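Local coordinates for GGDEF family protein (Caulobacter vibrioides, PDB 3U2A) that has no settled function but is a GGDEF family member whose modelled part is a PdeA-like PAS domain packed against a second copy of itself, at residues Ala22-Trp27 / Val112-Thr117; Trp29-Asp34 / Glu105-Ala110; Leu36-Ala41 / Gly48-Glu53. All coordinates share one frame; numbering follows the deposited sequence. Where two conformers were deposited one is given.

Contact 1. Residues Ala22-Trp27 / Val112-Thr117; sequences ADVALW and VVAPET
Ala25 and Val113 form a hydrogen-bonded pair between antiparallel strands, joining strand 25-30 to strand 109-113 as the first and last strands of the PAS-domain sheet, neighbours in space. Ala25 N donates to Val113 O at 3.0 Å, nearly straight at 168°, and the bond is returned from Val113 N to Ala25 O at 2.9 Å. One residue further on, Leu26 faces Val112 in a non-hydrogen-bonded pair with CA atoms 4.6 Å apart. Beyond this short ladder, Val24 CA still points a C-H at Val113 O. Side chains divide between the two faces of the sheet. On one, Ala25 CB rests against Val113 CG1 at 3.6 Å. On the other, Leu26 CD2 meets Val112 CG2 at a slant, at 3.5 Å, tighter than usual for two carbons, and this face also meets the second subunit, whose Trp10 packs on Leu26 and whose Ala22 packs on Val112. Trp27 ties the far end: its CG sits between the backbone N and the carbonyl carbon (chi1 58°), the crowded position, and the indole meets the opposite backbone with its edge. NE1 reaches Val112 O, roughly in the ring plane, at 3.0 Å, a weak bond bent to 147°, while Trp98 meets the same ring. At the other end helix 12-22 closes in a Schellman motif with Asp23, at positive phi, as its C-prime residue. Pro115 packs on this turn; its CG lies 3.4 Å from Asp23 OD2, and its CD sits 3.0 Å from Asp23 O, a buried carbonyl oxygen with no hydrogen-bond partner in the model.

Contact 2. Residues Trp29-Asp34 / Glu105-Ala110; sequences WEPETD and EGVRAA
Glu30 OE2 is gripped twice: water 1 donates to it at 2.6 Å, and Arg37 of the adjoining strand forms a salt bridge with it. The same water accepts from Arg108 NE at 2.7 Å, so the two side chains are joined across the strands through water, with no direct contact between carboxylate and guanidinium. Arg108 is bent at chi2 and chi3, the latter (64°) turning NE to the side where the water lies. Its NH1 donates to Glu105 O at 3.0 Å, almost exactly in the guanidinium plane, and NH2 salt-bridges Glu17 of the second subunit. Next to these polar groups, the last bridge between the two strands is a hydrogen-bonded pair: Trp29 N to Ala109 O at 2.8 Å and 174°, returned by Ala109 N to Trp29 O at 3.0 Å. The chains then part, and water 2 fills in for direct bonds, donating to Val107 O at 2.9 Å and accepting from Glu32 N. Pro31 adds an apolar touch, its CG 4.1 Å from Val107 CG1, the two side chains crossing at about a right angle, with Trp102 packing on both. Pro31 N also lies over the centre of the Trp29 ring, whose NE1 is bonded to Leu75 O. The fraying end of this strand pair is therefore bridged by two waters, with Glu30 and Arg108 each also salt-bridged elsewhere; this would be expected to favour their ionised forms.

Contact 3. Residues Leu36-Ala41 / Gly48-Glu53; sequences LRLNGA and GPLAPE
Leu38, Glu53 and Leu36 carry this contact, in which strand 35-40 takes up the chain returning through 48-53 as it enters the short edge strand 53-54 of the PAS sheet. Leu38 works with both backbone and side chain. Its N donates to Pro52 O at 2.9 Å, coming from above the carbonyl plane, 42° out of it. Its CD1 touches Leu50 CB at 3.8 Å as the two side chains cross at a slant, and its CB faces Ala51 CB at 4.3 Å. Trp27 and Leu47 add to the apolar surroundings of Leu38, and helix 56-62 packs on Leu50. A cis peptide bond precedes Pro52, just before the chain joins the sheet. Glu53 pairs with Arg37 in a non-hydrogen-bonded antiparallel bridge, and its CA directs a C-H at Leu36 O, 3.2 Å away. With CG anti to the backbone N (chi1 -171°) and an extended chain beyond, Glu53 slants across the aliphatic part of Arg37, bringing OE1 to 3.5 Å from Arg37 CG. The charged ends stay apart: OE1 is 4.7 Å from Arg37 NE, and the carboxylate and guanidinium planes are 76° apart. Leu36 O also accepts from water 3 at 2.9 Å, which donates its other proton to Leu50 O at 2.6 Å and so stitches loop to strand. The Leu36 side chain packs on Trp29 and Phe59. The contact thus rests on one direct backbone bond, a bridging water and apolar contacts: the guanidinium of Arg37 has partners elsewhere, among them Ile9 O of the second subunit, and Glu53 OE1 has a long, weak ion pair with Arg35, so any attraction between Arg37 and Glu53 is probably long-range.

Overall arrangement
The three contacts lie in one antiparallel sheet and follow four successive strands across it: 53-54, 35-40, 25-30 and 109-113. Contacts 1 and 2 join the same two strands at opposite ends, their centres about 20 Å apart on opposite sides of the chain's centre; contact 3 lies one strand further over, on strand 35-40, its centre about 12 Å from that of contact 1 and 15 Å from that of contact 2. Along the chain they are nested, contact 3 inside the loop closed by contact 2 and that inside contact 1. Strand 25-30 thus lies between strands 35-40 and 109-113, bringing early and late parts of the chain together, and all three contacts touch the second subunit.

Contact 1. Residues Ala22-Trp27 / Val112-Thr117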
# COMPACT_ATOMS: atom_id res chain seq x y z
N ALA A 22 -7.48 2.66 0.98
CA ALA A 22 -7.09 1.56 0.10
C ALA A 22 -7.44 0.18 0.69
O ALA A 22 -7.48 -0.80 -0.04
CB ALA A 22 -5.62 1.65 -0.21
N ASP A 23 -7.70 0.13 2.00
CA ASP A 23 -7.93 -1.12 2.75
C ASP A 23 -6.67 -1.99 2.74
O ASP A 23 -6.73 -3.19 2.50
CB ASP A 23 -9.12 -1.90 2.18
CG ASP A 23 -9.69 -2.89 3.17
OD1 ASP A 23 -9.60 -2.62 4.39
OD2 ASP A 23 -10.24 -3.93 2.73
N VAL A 24 -5.54 -1.35 3.01
CA VAL A 24 -4.21 -1.97 2.94
C VAL A 24 -3.49 -1.75 4.29
O VAL A 24 -3.79 -0.77 5.00
CB VAL A 24 -3.41 -1.33 1.74
CG1 VAL A 24 -1.89 -1.39 1.92
CG2 VAL A 24 -3.85 -1.95 0.42
N ALA A 25 -2.53 -2.61 4.62
CA ALA A 25 -1.66 -2.36 5.77
C ALA A 25 -0.19 -2.50 5.38
O ALA A 25 0.14 -3.14 4.37
CB ALA A 25 -2.00 -3.29 6.94
N LEU A 26 0.69 -1.88 6.15
CA LEU A 26 2.12 -2.03 5.95
C LEU A 26 2.66 -2.96 7.03
O LEU A 26 2.13 -3.00 8.14
CB LEU A 26 2.80 -0.67 6.02
CG LEU A 26 2.27 0.42 5.06
CD1 LEU A 26 3.00 1.75 5.28
CD2 LEU A 26 2.39 -0.03 3.60
N TRP A 27 3.70 -3.70 6.71
CA TRP A 27 4.31 -4.63 7.66
C TRP A 27 5.82 -4.57 7.59
O TRP A 27 6.41 -4.29 6.52
CB TRP A 27 3.80 -6.07 7.45
CG TRP A 27 4.06 -6.64 6.06
CD1 TRP A 27 3.25 -6.54 4.97
CD2 TRP A 27 5.21 -7.39 5.63
NE1 TRP A 27 3.82 -7.18 3.89
CE2 TRP A 27 5.02 -7.72 4.27
CE3 TRP A 27 6.39 -7.82 6.28
CZ2 TRP A 27 5.96 -8.45 3.53
CZ3 TRP A 27 7.32 -8.55 5.54
CH2 TRP A 27 7.11 -8.85 4.18
N VAL A 112 3.66 -4.62 1.88
CA VAL A 112 2.23 -4.33 1.98
C VAL A 112 1.42 -5.61 2.12
O VAL A 112 1.85 -6.70 1.69
CB VAL A 112 1.74 -3.51 0.74
CG1 VAL A 112 0.21 -3.41 0.69
CG2 VAL A 112 2.32 -2.11 0.79
N VAL A 113 0.26 -5.50 2.75
CA VAL A 113 -0.70 -6.58 2.77
C VAL A 113 -2.04 -5.99 2.33
O VAL A 113 -2.44 -4.89 2.75
CB VAL A 113 -0.76 -7.33 4.13
CG1 VAL A 113 -0.96 -6.37 5.29
CG2 VAL A 113 -1.85 -8.38 4.12
N ALA A 114 -2.69 -6.71 1.42
CA ALA A 114 -3.87 -6.21 0.75
C ALA A 114 -4.92 -7.29 0.65
O ALA A 114 -4.59 -8.47 0.60
CB ALA A 114 -3.50 -5.71 -0.63
N PRO A 115 -6.20 -6.90 0.60
CA PRO A 115 -7.25 -7.91 0.41
C PRO A 115 -7.27 -8.37 -1.03
O PRO A 115 -7.20 -7.54 -1.94
CB PRO A 115 -8.54 -7.17 0.76
CG PRO A 115 -8.23 -5.74 0.71
CD PRO A 115 -6.75 -5.53 0.64
N GLU A 116 -7.35 -9.67 -1.27
CA GLU A 116 -7.32 -10.12 -2.66
C GLU A 116 -8.64 -9.83 -3.41
O GLU A 116 -8.69 -9.87 -4.64
CB GLU A 116 -6.82 -11.57 -2.78
CG GLU A 116 -7.88 -12.62 -2.71
CD GLU A 116 -7.47 -13.90 -3.39
OE1 GLU A 116 -6.25 -14.09 -3.63
OE2 GLU A 116 -8.36 -14.72 -3.68
N THR A 117 -9.68 -9.50 -2.64
CA THR A 117 -10.95 -9.03 -3.19
C THR A 117 -10.80 -7.71 -3.96
O THR A 117 -11.70 -7.30 -4.69
CB THR A 117 -12.04 -8.92 -2.07
OG1 THR A 117 -13.34 -8.86 -2.67
CG2 THR A 117 -11.82 -7.69 -1.17

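Contact 2. Residues Trp29-Asp34 / Glu105-Ala110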
# COMPACT_ATOMS: atom_id res chain seq x y z
N TRP A 29 8.94 -7.17 9.21
CA TRP A 29 9.25 -8.43 9.90
C TRP A 29 10.72 -8.45 10.30
O TRP A 29 11.62 -8.27 9.45
CB TRP A 29 8.84 -9.64 9.03
CG TRP A 29 9.44 -10.96 9.46
CD1 TRP A 29 10.17 -11.84 8.69
CD2 TRP A 29 9.36 -11.56 10.76
NE1 TRP A 29 10.55 -12.93 9.43
CE2 TRP A 29 10.06 -12.78 10.71
CE3 TRP A 29 8.76 -11.18 11.97
CZ2 TRP A 29 10.19 -13.63 11.82
CZ3 TRP A 29 8.89 -12.01 13.07
CH2 TRP A 29 9.60 -13.22 12.99
N GLU A 30 10.97 -8.61 11.59
CA GLU A 30 12.34 -8.60 12.11
C GLU A 30 12.62 -9.92 12.82
O GLU A 30 12.32 -10.05 14.03
CB GLU A 30 12.53 -7.45 13.11
CG GLU A 30 12.36 -6.05 12.56
CD GLU A 30 12.32 -4.99 13.67
OE1 GLU A 30 12.53 -5.34 14.86
OE2 GLU A 30 12.06 -3.81 13.35
N PRO A 31 13.17 -10.91 12.10
CA PRO A 31 13.41 -12.21 12.74
C PRO A 31 14.37 -12.14 13.93
O PRO A 31 14.24 -12.94 14.85
CB PRO A 31 13.98 -13.08 11.61
CG PRO A 31 14.34 -12.14 10.51
CD PRO A 31 13.46 -10.95 10.66
N GLU A 32 15.32 -11.19 13.92
CA GLU A 32 16.26 -11.02 15.03
C GLU A 32 15.57 -10.77 16.37
O GLU A 32 16.08 -11.16 17.41
CB GLU A 32 17.19 -9.84 14.75
CG GLU A 32 18.28 -10.17 13.78
CD GLU A 32 19.44 -10.89 14.46
OE1 GLU A 32 19.73 -10.59 15.65
OE2 GLU A 32 20.05 -11.75 13.80
N THR A 33 14.42 -10.10 16.32
CA THR A 33 13.70 -9.69 17.53
C THR A 33 12.36 -10.41 17.67
O THR A 33 11.62 -10.20 18.64
CB THR A 33 13.45 -8.16 17.53
OG1 THR A 33 12.67 -7.81 16.38
CG2 THR A 33 14.76 -7.38 17.48
N ASP A 34 12.07 -11.29 16.70
CA ASP A 34 10.78 -12.00 16.61
C ASP A 34 9.57 -11.05 16.66
O ASP A 34 8.55 -11.34 17.31
CB ASP A 34 10.66 -13.09 17.70
CG ASP A 34 9.57 -14.10 17.39
OD1 ASP A 34 9.46 -14.51 16.23
OD2 ASP A 34 8.82 -14.48 18.31
N GLU A 105 19.56 -3.47 4.78
CA GLU A 105 20.18 -3.28 6.07
C GLU A 105 19.57 -4.25 7.09
O GLU A 105 18.36 -4.28 7.29
CB GLU A 105 19.99 -1.82 6.49
CG GLU A 105 20.41 -1.50 7.89
CD GLU A 105 20.62 -0.02 8.12
OE1 GLU A 105 21.04 0.34 9.24
OE2 GLU A 105 20.37 0.78 7.18
N GLY A 106 20.44 -5.05 7.73
CA GLY A 106 20.00 -6.07 8.67
C GLY A 106 19.41 -7.29 7.97
O GLY A 106 19.55 -7.47 6.76
N VAL A 107 18.77 -8.15 8.76
CA VAL A 107 18.06 -9.31 8.25
C VAL A 107 16.60 -9.02 8.58
O VAL A 107 16.10 -9.38 9.64
CB VAL A 107 18.57 -10.66 8.86
CG1 VAL A 107 17.76 -11.84 8.32
CG2 VAL A 107 20.07 -10.90 8.54
N ARG A 108 15.94 -8.30 7.66
CA ARG A 108 14.58 -7.76 7.86
C ARG A 108 13.84 -7.74 6.53
O ARG A 108 14.45 -7.57 5.47
CB ARG A 108 14.66 -6.31 8.36
CG ARG A 108 15.42 -6.10 9.65
CD ARG A 108 16.09 -4.74 9.67
NE ARG A 108 15.11 -3.66 9.64
CZ ARG A 108 15.08 -2.66 8.77
NH1 ARG A 108 16.00 -2.55 7.80
NH2 ARG A 108 14.13 -1.75 8.88
N ALA A 109 12.51 -7.88 6.60
CA ALA A 109 11.64 -7.75 5.42
C ALA A 109 10.55 -6.73 5.70
O ALA A 109 10.20 -6.47 6.85
CB ALA A 109 11.03 -9.11 5.06
N ALA A 110 10.01 -6.14 4.64
CA ALA A 110 8.91 -5.18 4.78
C ALA A 110 8.03 -5.22 3.54
O ALA A 110 8.46 -5.69 2.50
CB ALA A 110 9.48 -3.77 4.99
O HOH W 1 13.42 -2.53 11.48
O HOH W 2 15.46 -8.69 12.36

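Contact 3. Residues Leu36-Ala41 / Gly48-Glu53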
# COMPACT_ATOMS: atom_id res chain seq x y z
N LEU A 36 6.86 -8.85 14.37
CA LEU A 36 6.16 -8.45 13.15
C LEU A 36 5.36 -7.20 13.51
O LEU A 36 4.53 -7.22 14.43
CB LEU A 36 5.21 -9.57 12.65
CG LEU A 36 4.34 -9.16 11.46
CD1 LEU A 36 5.16 -9.14 10.17
CD2 LEU A 36 3.14 -10.08 11.32
N ARG A 37 5.61 -6.11 12.81
CA ARG A 37 4.86 -4.87 13.04
C ARG A 37 3.89 -4.57 11.91
O ARG A 37 4.21 -4.78 10.74
CB ARG A 37 5.83 -3.70 13.23
CG ARG A 37 6.63 -3.76 14.54
CD ARG A 37 8.06 -3.25 14.34
NE ARG A 37 8.10 -1.83 14.05
CZ ARG A 37 9.05 -1.23 13.34
NH1 ARG A 37 10.06 -1.91 12.80
NH2 ARG A 37 8.98 0.07 13.14
N LEU A 38 2.70 -4.08 12.28
CA LEU A 38 1.67 -3.68 11.32
C LEU A 38 1.21 -2.24 11.52
O LEU A 38 1.15 -1.74 12.65
CB LEU A 38 0.46 -4.61 11.42
CG LEU A 38 0.64 -6.02 10.89
CD1 LEU A 38 -0.41 -6.94 11.53
CD2 LEU A 38 0.52 -6.04 9.37
N ASN A 39 0.91 -1.57 10.40
CA ASN A 39 0.38 -0.21 10.39
C ASN A 39 -0.64 -0.06 9.27
O ASN A 39 -0.38 -0.42 8.13
CB ASN A 39 1.52 0.79 10.20
CG ASN A 39 1.09 2.22 10.42
OD1 ASN A 39 1.27 3.07 9.55
ND2 ASN A 39 0.53 2.49 11.60
N GLY A 40 -1.81 0.49 9.60
CA GLY A 40 -2.85 0.73 8.59
C GLY A 40 -4.09 -0.09 8.88
O GLY A 40 -4.47 -0.24 10.04
N ALA A 41 -4.69 -0.64 7.83
CA ALA A 41 -6.02 -1.26 7.92
C ALA A 41 -5.98 -2.71 8.41
O ALA A 41 -6.65 -3.59 7.86
CB ALA A 41 -6.76 -1.16 6.55
N GLY A 48 -6.34 -7.56 13.00
CA GLY A 48 -6.47 -6.80 14.23
C GLY A 48 -5.79 -7.38 15.46
O GLY A 48 -5.12 -6.64 16.18
N PRO A 49 -5.94 -8.70 15.71
CA PRO A 49 -5.29 -9.35 16.86
C PRO A 49 -3.75 -9.27 16.86
O PRO A 49 -3.14 -9.41 17.92
CB PRO A 49 -5.73 -10.80 16.72
CG PRO A 49 -7.08 -10.70 16.11
CD PRO A 49 -6.93 -9.61 15.08
N LEU A 50 -3.15 -9.05 15.70
CA LEU A 50 -1.69 -8.98 15.57
C LEU A 50 -1.14 -7.58 15.73
O LEU A 50 0.04 -7.41 16.05
CB LEU A 50 -1.26 -9.51 14.20
CG LEU A 50 -1.71 -10.92 13.78
CD1 LEU A 50 -1.13 -11.26 12.42
CD2 LEU A 50 -1.32 -11.95 14.82
N ALA A 51 -1.97 -6.58 15.46
CA ALA A 51 -1.52 -5.19 15.44
C ALA A 51 -1.50 -4.60 16.86
O ALA A 51 -2.35 -4.95 17.67
CB ALA A 51 -2.43 -4.37 14.55
N PRO A 52 -0.55 -3.69 17.15
CA PRO A 52 0.48 -3.08 16.29
C PRO A 52 1.74 -3.94 16.10
O PRO A 52 2.54 -3.67 15.19
CB PRO A 52 0.81 -1.80 17.04
CG PRO A 52 0.63 -2.17 18.46
CD PRO A 52 -0.57 -3.07 18.49
N GLU A 53 1.92 -4.94 16.96
CA GLU A 53 3.10 -5.80 16.93
C GLU A 53 2.78 -7.16 17.50
O GLU A 53 2.00 -7.25 18.44
CB GLU A 53 4.21 -5.17 17.76
CG GLU A 53 5.56 -5.83 17.66
CD GLU A 53 6.58 -5.08 18.47
OE1 GLU A 53 7.50 -4.50 17.87
OE2 GLU A 53 6.43 -5.04 19.71
O HOH W 3 1.68 -6.65 14.14